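Local coordinates for DegV family protein (Eubacterium eligens, PDB 3FDJ) that is of unknown function but, as in related DegV proteins, probably binds a fatty acid or similar lipid chain, at residues T82-M87 with V112-S117; V7-C12 with P120-I125. All coordinates share one frame; numbering follows the deposited sequence.

Contact 1 of 2, residues T82-M87 with V112-S117; sequences TITAGM and VIDSKS
Asp114 reaches over to Ala85 with its carboxylate, whose CG stands anti to the backbone N (chi1 172°). Asp114 OD1 takes N-H bonds from Ala85 N at 3.0 Å and, within its own segment, from Lys116 N at 2.9 Å, the latter an Asx turn. The donors stand well above the plane on opposite faces (51° and 58° out of it); with one in each segment, this single oxygen links the two loops. Asp114 OD2 lies 3.4 Å from Ala85 CB, a methyl small enough to sit beside it, and takes a hydrogen bond from a water that also donates to Thr84 OG1, an atom bonded in addition to Gly194. An alanine in place of Asp114 would probably leave Ala85 N and Lys116 N without their shared acceptor. Ser115 donates to Thr82 O twice, from OG (2.7 Å) and from its backbone N; a short hydroxyl side chain can do this while OG also accepts from Ser117 N, an ST turn. Thr84 lays CB 3.5 Å from Ser117 N, while Thr84 N donates to Ser117 O. Farther back, Thr82 CG2 meets Val112 CG1 obliquely at 3.8 Å, where Thr82 N donates to Ile113 O in the parallel pairing of the strands. Turns at the carboxyl ends of neighbouring parallel strands commonly form pockets in alpha/beta folds; hexaethylene glycol, probably from the crystallisation liquor, lies near Ile83, consistent with one here.

Contact 2 of 2, residues V7-C12 with P120-I125; sequences VADSAC and PQMRII
The carboxylate of Asp9 turns one face to the methyl of Met122, a selenomethionine: CE lies above that face, out toward the oxygens, 3.5 Å from Asp9 OD1 and 3.7 Å from Asp9 OD2, and the two side chains cross at about a right angle. Both oxygens have backbone partners: at the edge of the group OD1 uses its anti lone pair for Ala11 N at 2.9 Å, and OD2 binds Ile83 N. The first of these bonds makes an Asx turn, the motif that leads strand 5-9, in the parallel part of the mixed sheet of this alpha/beta fold, into a short 3-10 segment beside helix 120-134. Aspartate suits the place because its short side chain can reach back to the N-H two residues on. A second flat group, the Ala11-Cys12 peptide, is met on its face by selenium: Met122 SE sits over the C-N bond, 3.9 Å from both Ala11 C and Cys12 N. A long, flexible, unbranched side chain suits the path from helix to turn, and a bend at its end (chi3 65°) carries CE to the carboxylate. Small neighbours let it approach: Ala11 CB lies 3.9 Å from Met122 SE, and Ala8 CB is a looser neighbour of CE. The next residue, Arg123, leads its charged end away from the turn, to a salt bridge with Glu127 and a cation-pi contact with Tyr256. At the base of the selenomethionine, Met122 CB rests 4.0 Å from Cys12 CB.

From the N terminus, strand 5-9 ends in a 3-10 turn at residues 10-12; segment 7-12 meets helix 120-134, closing contact 2, only after a hundred residues more. Inside that long loop the chain forms strand 77-82, crosses over through helix 90-102 and returns in strand 109-114; contact 1 closes this smaller loop, so it is nested within the larger one. Strand 77-82 pairs with both 5-9 and 109-114, all parallel, which brings the two contacts side by side at one end of the same sheet. They meet through Asp9 and Ile83 and again where Ser115 OG packs on Met122 CG, joining the turn after strand 109-114 to the helix that follows it.

Contact 1 of 2, residues T82-M87 with V112-S117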
# COMPACT_ATOMS: atom_id res chain seq x y z
N THR A 82 7.44 -0.80 5.11
CA THR A 82 7.66 0.14 4.01
C THR A 82 7.07 -0.37 2.70
O THR A 82 6.89 -1.55 2.50
CB THR A 82 9.16 0.48 3.76
OG1 THR A 82 9.83 -0.60 3.11
CG2 THR A 82 9.92 0.86 5.08
N ILE A 83 6.77 0.57 1.82
CA ILE A 83 6.44 0.29 0.43
C ILE A 83 7.65 -0.41 -0.22
O ILE A 83 8.81 -0.23 0.21
CB ILE A 83 6.05 1.62 -0.28
CG1 ILE A 83 5.73 1.43 -1.78
CG2 ILE A 83 7.14 2.63 -0.09
CD1 ILE A 83 4.94 2.61 -2.35
N THR A 84 7.37 -1.23 -1.22
CA THR A 84 8.36 -2.02 -1.91
C THR A 84 9.68 -1.30 -2.22
O THR A 84 9.74 -0.20 -2.81
CB THR A 84 7.78 -2.61 -3.22
OG1 THR A 84 8.82 -3.31 -3.91
CG2 THR A 84 7.17 -1.53 -4.11
N ALA A 85 10.76 -1.96 -1.82
CA ALA A 85 12.10 -1.50 -2.16
C ALA A 85 12.34 -1.60 -3.66
O ALA A 85 13.26 -1.00 -4.20
CB ALA A 85 13.13 -2.32 -1.40
N GLY A 86 11.49 -2.36 -4.35
CA GLY A 86 11.59 -2.52 -5.78
C GLY A 86 11.13 -1.32 -6.57
O GLY A 86 11.42 -1.24 -7.77
N MSE A 87 10.39 -0.40 -5.94
CA MSE A 87 9.91 0.79 -6.65
C MSE A 87 10.14 2.13 -5.98
O MSE A 87 9.75 3.17 -6.53
CB MSE A 87 8.44 0.59 -6.94
CG MSE A 87 8.28 -0.63 -7.83
SE MSE A 87 6.90 -0.37 -9.04
CE MSE A 87 5.76 -0.80 -7.62
N VAL A 112 12.95 -3.43 10.05
CA VAL A 112 12.34 -2.77 8.89
C VAL A 112 11.90 -3.88 7.93
O VAL A 112 12.72 -4.73 7.55
CB VAL A 112 13.28 -1.80 8.20
CG1 VAL A 112 12.56 -1.12 7.03
CG2 VAL A 112 13.85 -0.73 9.18
N ILE A 113 10.61 -3.86 7.59
CA ILE A 113 9.97 -4.84 6.70
C ILE A 113 9.71 -4.21 5.35
O ILE A 113 8.90 -3.29 5.22
CB ILE A 113 8.64 -5.37 7.27
CG1 ILE A 113 8.83 -5.98 8.66
CG2 ILE A 113 8.01 -6.40 6.29
CD1 ILE A 113 7.52 -6.25 9.37
N ASP A 114 10.43 -4.69 4.34
CA ASP A 114 10.12 -4.37 2.95
C ASP A 114 8.87 -5.17 2.63
O ASP A 114 8.93 -6.39 2.57
CB ASP A 114 11.27 -4.79 2.04
CG ASP A 114 10.94 -4.66 0.55
OD1 ASP A 114 9.91 -4.08 0.20
OD2 ASP A 114 11.75 -5.18 -0.26
N SER A 115 7.75 -4.50 2.45
CA SER A 115 6.49 -5.19 2.18
C SER A 115 6.47 -5.86 0.83
O SER A 115 5.59 -6.69 0.60
CB SER A 115 5.30 -4.24 2.25
OG SER A 115 5.32 -3.29 1.19
N LYS A 116 7.38 -5.48 -0.08
CA LYS A 116 7.35 -5.95 -1.46
C LYS A 116 6.03 -5.57 -2.15
O LYS A 116 5.64 -6.15 -3.15
CB LYS A 116 7.58 -7.46 -1.52
CG LYS A 116 8.78 -7.97 -0.74
CD LYS A 116 8.88 -9.48 -0.97
CE LYS A 116 9.88 -10.17 -0.09
NZ LYS A 116 9.98 -11.59 -0.53
N SER A 117 5.36 -4.56 -1.62
CA SER A 117 4.08 -4.16 -2.12
C SER A 117 3.72 -2.74 -1.68
O SER A 117 4.59 -1.87 -1.59
CB SER A 117 3.05 -5.19 -1.62
OG SER A 117 1.80 -5.05 -2.30
O HOH W 1 10.78 -5.37 -2.80

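Contact 2 of 2, residues V7-C12 with P120-I125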
# COMPACT_ATOMS: atom_id res chain seq x y z
N VAL A 7 5.26 1.25 12.90
CA VAL A 7 5.48 2.44 12.08
C VAL A 7 5.34 2.02 10.62
O VAL A 7 5.75 0.90 10.24
CB VAL A 7 6.88 3.04 12.34
CG1 VAL A 7 7.12 4.30 11.50
CG2 VAL A 7 7.07 3.40 13.84
N ALA A 8 4.75 2.89 9.80
CA ALA A 8 4.68 2.61 8.36
C ALA A 8 4.75 3.88 7.58
O ALA A 8 4.34 4.93 8.06
CB ALA A 8 3.39 1.86 8.02
N ASP A 9 5.26 3.82 6.35
CA ASP A 9 5.07 4.96 5.49
C ASP A 9 3.60 5.11 5.06
O ASP A 9 2.79 4.17 5.13
CB ASP A 9 6.02 4.95 4.32
CG ASP A 9 5.72 3.88 3.36
OD1 ASP A 9 4.62 3.94 2.73
OD2 ASP A 9 6.61 2.99 3.18
N SER A 10 3.29 6.32 4.61
CA SER A 10 1.91 6.71 4.31
C SER A 10 1.29 5.98 3.11
O SER A 10 0.09 6.10 2.88
CB SER A 10 1.84 8.24 4.11
OG SER A 10 2.50 8.63 2.91
N ALA A 11 2.09 5.21 2.37
CA ALA A 11 1.54 4.31 1.34
C ALA A 11 0.63 3.24 1.94
O ALA A 11 -0.07 2.57 1.18
CB ALA A 11 2.63 3.68 0.52
N CYS A 12 0.63 3.07 3.26
CA CYS A 12 -0.28 2.13 3.92
C CYS A 12 -1.73 2.64 3.99
O CYS A 12 -2.63 1.88 4.34
CB CYS A 12 0.22 1.77 5.31
SG CYS A 12 0.03 3.07 6.50
N PRO A 120 -3.00 -1.86 0.61
CA PRO A 120 -3.67 -2.83 1.45
C PRO A 120 -2.83 -4.01 1.88
O PRO A 120 -3.14 -4.63 2.89
CB PRO A 120 -4.88 -3.27 0.60
CG PRO A 120 -4.50 -2.94 -0.78
CD PRO A 120 -3.70 -1.67 -0.66
N GLN A 121 -1.78 -4.34 1.12
CA GLN A 121 -0.88 -5.41 1.56
C GLN A 121 -0.05 -4.97 2.78
O GLN A 121 0.15 -5.76 3.72
CB GLN A 121 -0.01 -5.90 0.39
CG GLN A 121 0.78 -7.22 0.67
CD GLN A 121 1.09 -8.04 -0.59
OE1 GLN A 121 1.05 -7.54 -1.71
NE2 GLN A 121 1.49 -9.30 -0.40
N MSE A 122 0.39 -3.71 2.78
CA MSE A 122 1.04 -3.11 3.97
C MSE A 122 0.06 -3.12 5.14
O MSE A 122 0.44 -3.49 6.25
CB MSE A 122 1.52 -1.67 3.69
CG MSE A 122 2.60 -1.59 2.63
SE MSE A 122 3.05 0.23 2.23
CE MSE A 122 3.83 0.73 4.00
N ARG A 123 -1.20 -2.77 4.88
CA ARG A 123 -2.21 -2.85 5.94
C ARG A 123 -2.36 -4.25 6.53
O ARG A 123 -2.40 -4.39 7.75
CB ARG A 123 -3.58 -2.31 5.48
CG ARG A 123 -4.56 -2.30 6.59
CD ARG A 123 -5.84 -1.62 6.21
NE ARG A 123 -6.74 -1.68 7.35
CZ ARG A 123 -7.76 -0.85 7.56
NH1 ARG A 123 -8.06 0.13 6.70
NH2 ARG A 123 -8.46 -1.00 8.68
N ILE A 124 -2.44 -5.26 5.67
CA ILE A 124 -2.55 -6.65 6.13
C ILE A 124 -1.33 -7.05 6.99
O ILE A 124 -1.47 -7.73 8.00
CB ILE A 124 -2.81 -7.61 4.95
CG1 ILE A 124 -4.26 -7.47 4.50
CG2 ILE A 124 -2.53 -9.07 5.33
CD1 ILE A 124 -4.71 -8.43 3.37
N ILE A 125 -0.15 -6.66 6.57
CA ILE A 125 1.06 -6.92 7.36
C ILE A 125 0.94 -6.26 8.76
O ILE A 125 1.15 -6.91 9.78
CB ILE A 125 2.32 -6.46 6.62
CG1 ILE A 125 2.51 -7.33 5.38
CG2 ILE A 125 3.56 -6.52 7.53
CD1 ILE A 125 3.53 -6.80 4.36